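Local coordinates for protein phytoene synthase (Enterococcus hirae, PDB 5IYS) that probably joins two farnesyl diphosphate molecules head to head into the C30 carotenoid precursor dehydrosqualene, and binds magnesium ions, at residues K203-T207 / Q208-L212. Numbering follows the deposited sequence.
Sequences KQAQT and QLVAL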
ATOM      1  N   LYS A 203     -16.822  17.418 -10.410  1.00 41.73           N
ATOM      2  CA  LYS A 203     -15.450  17.494 -10.919  1.00 41.89           C
ATOM      3  C   LYS A 203     -14.453  18.093  -9.925  1.00 40.33           C
ATOM      4  O   LYS A 203     -13.327  17.605  -9.794  1.00 39.24           O
ATOM      5  CB  LYS A 203     -15.400  18.252 -12.249  1.00 42.26           C
ATOM      6  CG  LYS A 203     -16.143  17.527 -13.369  1.00 48.12           C
ATOM      7  CD  LYS A 203     -15.334  17.502 -14.664  1.00 56.58           C
ATOM      8  CE  LYS A 203     -13.913  16.954 -14.457  1.00 58.28           C
ATOM      9  NZ  LYS A 203     -13.829  15.507 -14.057  1.00 58.76           N
ATOM     10  N   GLN A 204     -14.897  19.115  -9.199  1.00 39.58           N
ATOM     11  CA  GLN A 204     -14.085  19.773  -8.180  1.00 39.41           C
ATOM     12  C   GLN A 204     -14.837  19.777  -6.846  1.00 37.80           C
ATOM     13  O   GLN A 204     -16.064  19.885  -6.810  1.00 37.52           O
ATOM     14  CB  GLN A 204     -13.694  21.196  -8.604  1.00 42.22           C
ATOM     15  CG  GLN A 204     -13.217  21.364 -10.052  1.00 44.95           C
ATOM     16  CD  GLN A 204     -11.823  20.806 -10.294  1.00 51.36           C
ATOM     17  OE1 GLN A 204     -11.577  20.165 -11.318  1.00 55.54           O
ATOM     18  NE2 GLN A 204     -10.892  21.083  -9.380  1.00 53.59           N
ATOM     19  N   ALA A 205     -14.118  19.508  -5.758  1.00 35.97           N
ATOM     20  CA  ALA A 205     -14.730  19.480  -4.432  1.00 33.76           C
ATOM     21  C   ALA A 205     -15.371  20.822  -4.060  1.00 35.95           C
ATOM     22  O   ALA A 205     -14.720  21.860  -4.132  1.00 33.78           O
ATOM     23  CB  ALA A 205     -13.705  19.094  -3.384  1.00 31.45           C
ATOM     24  N   GLN A 206     -16.570  20.757  -3.493  1.00 37.08           N
ATOM     25  CA  GLN A 206     -17.168  21.929  -2.864  1.00 40.73           C
ATOM     26  C   GLN A 206     -16.450  22.245  -1.561  1.00 40.57           C
ATOM     27  O   GLN A 206     -15.631  21.459  -1.074  1.00 36.11           O
ATOM     28  CB  GLN A 206     -18.650  21.710  -2.581  1.00 39.16           C
ATOM     29  CG  GLN A 206     -19.539  22.172  -3.716  1.00 51.10           C
ATOM     30  CD  GLN A 206     -20.921  21.571  -3.617  1.00 60.46           C
ATOM     31  OE1 GLN A 206     -21.750  22.028  -2.827  1.00 65.59           O
ATOM     32  NE2 GLN A 206     -21.143  20.478  -4.338  1.00 60.74           N
ATOM     33  N   THR A 207     -16.782  23.407  -1.010  1.00 39.17           N
ATOM     34  CA  THR A 207     -16.069  23.958   0.134  1.00 39.84           C
ATOM     35  C   THR A 207     -16.094  22.989   1.301  1.00 37.34           C
ATOM     36  O   THR A 207     -15.061  22.778   1.928  1.00 36.75           O
ATOM     37  CB  THR A 207     -16.649  25.332   0.555  1.00 40.43           C
ATOM     38  OG1 THR A 207     -16.344  26.275  -0.473  1.00 43.56           O
ATOM     39  CG2 THR A 207     -16.056  25.820   1.892  1.00 38.41           C
ATOM     40  N   GLN A 208     -17.260  22.411   1.573  1.00 36.43           N
ATOM     41  CA  GLN A 208     -17.400  21.465   2.663  1.00 35.48           C
ATOM     42  C   GLN A 208     -16.509  20.235   2.446  1.00 32.29           C
ATOM     43  O   GLN A 208     -15.911  19.744   3.400  1.00 29.50           O
ATOM     44  CB  GLN A 208     -18.851  21.015   2.836  1.00 36.32           C
ATOM     45  CG  GLN A 208     -19.811  22.103   3.319  1.00 42.43           C
ATOM     46  CD  GLN A 208     -20.170  23.088   2.225  1.00 46.62           C
ATOM     47  OE1 GLN A 208     -19.981  22.821   1.033  1.00 52.27           O
ATOM     48  NE2 GLN A 208     -20.661  24.254   2.627  1.00 50.40           N
ATOM     49  N   LEU A 209     -16.491  19.710   1.220  1.00 29.86           N
ATOM     50  CA  LEU A 209     -15.674  18.520   0.916  1.00 30.03           C
ATOM     51  C   LEU A 209     -14.175  18.819   0.938  1.00 28.57           C
ATOM     52  O   LEU A 209     -13.353  17.949   1.279  1.00 26.91           O
ATOM     53  CB  LEU A 209     -16.119  17.856  -0.393  1.00 28.89           C
ATOM     54  CG  LEU A 209     -15.413  16.576  -0.857  1.00 35.96           C
ATOM     55  CD1 LEU A 209     -15.585  15.402   0.134  1.00 27.38           C
ATOM     56  CD2 LEU A 209     -15.930  16.190  -2.233  1.00 29.72           C
ATOM     57  N   VAL A 210     -13.802  20.062   0.648  1.00 25.23           N
ATOM     58  CA  VAL A 210     -12.400  20.448   0.764  1.00 27.63           C
ATOM     59  C   VAL A 210     -11.960  20.417   2.226  1.00 29.11           C
ATOM     60  O   VAL A 210     -10.913  19.863   2.561  1.00 29.26           O
ATOM     61  CB  VAL A 210     -12.098  21.807   0.102  1.00 27.45           C
ATOM     62  CG1 VAL A 210     -10.643  22.215   0.381  1.00 27.98           C
ATOM     63  CG2 VAL A 210     -12.327  21.717  -1.416  1.00 27.65           C
ATOM     64  N   ALA A 211     -12.833  20.902   3.106  1.00 29.78           N
ATOM     65  CA  ALA A 211     -12.590  20.859   4.542  1.00 27.80           C
ATOM     66  C   ALA A 211     -12.312  19.434   5.003  1.00 27.78           C
ATOM     67  O   ALA A 211     -11.343  19.193   5.727  1.00 26.80           O
ATOM     68  CB  ALA A 211     -13.780  21.434   5.278  1.00 29.43           C
ATOM     69  N   LEU A 212     -13.211  18.519   4.639  1.00 26.27           N
ATOM     70  CA  LEU A 212     -13.105  17.120   5.012  1.00 26.09           C
ATOM     71  C   LEU A 212     -11.838  16.486   4.430  1.00 25.56           C
ATOM     72  O   LEU A 212     -11.052  15.902   5.171  1.00 25.29           O
ATOM     73  CB  LEU A 212     -14.337  16.354   4.526  1.00 25.39           C
ATOM     74  CG  LEU A 212     -14.500  14.885   4.937  1.00 23.71           C
ATOM     75  CD1 LEU A 212     -15.925  14.381   4.630  1.00 26.55           C
ATOM     76  CD2 LEU A 212     -13.457  13.994   4.273  1.00 25.11           C
TER
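The side-chain amide of Gln208 lays one face against the backbone of Thr207, CD standing 4.2 Å from Thr207 C. Its oxygen, OE1, points back along the chain and comes to 4.0 Å from Gln206 CB. A bend at chi2 (75°) folds the amide over its own backbone instead of letting it stretch outward. The amide of Gln206 is occupied differently: its chain runs extended beyond CG, and NE2 hydrogen-bonds to Glu202 OE2.

On the apolar side, Ala205 CB fits between two side chains of the first turn. Val210 CG2 meets it at 3.6 Å and, from the other flank, Leu209 CD2 at 3.8 Å. The valine branches with CG1 anti to the backbone N (chi1 174°), leaving CG2 beside that N and pointing back to the incoming loop. There CG2 also comes 3.3 Å from Gln206 O. Tyr261 packs on both Ala205 and Val210, while Leu209 is buried and touches Leu263.

Two backbone bonds begin the helix. Val210 N gives its hydrogen to Gln206 O over 2.9 Å, meeting the carbonyl almost head-on (C=O...N 165°). One residue later, Ala211 N reaches Thr207 O at 3.1 Å, tilted out of the carbonyl plane.

Gln206 is thus the N-cap of helix 207-227, and Ala205, just before it, touches Val210 in the fourth helical position. That apolar pairing across the cap is a hydrophobic staple, here in a small version with alanine as the loop partner. It sits at the surface of the all-helical squalene/phytoene synthase fold, where the loop after helix 187-193 turns into helix 207-227.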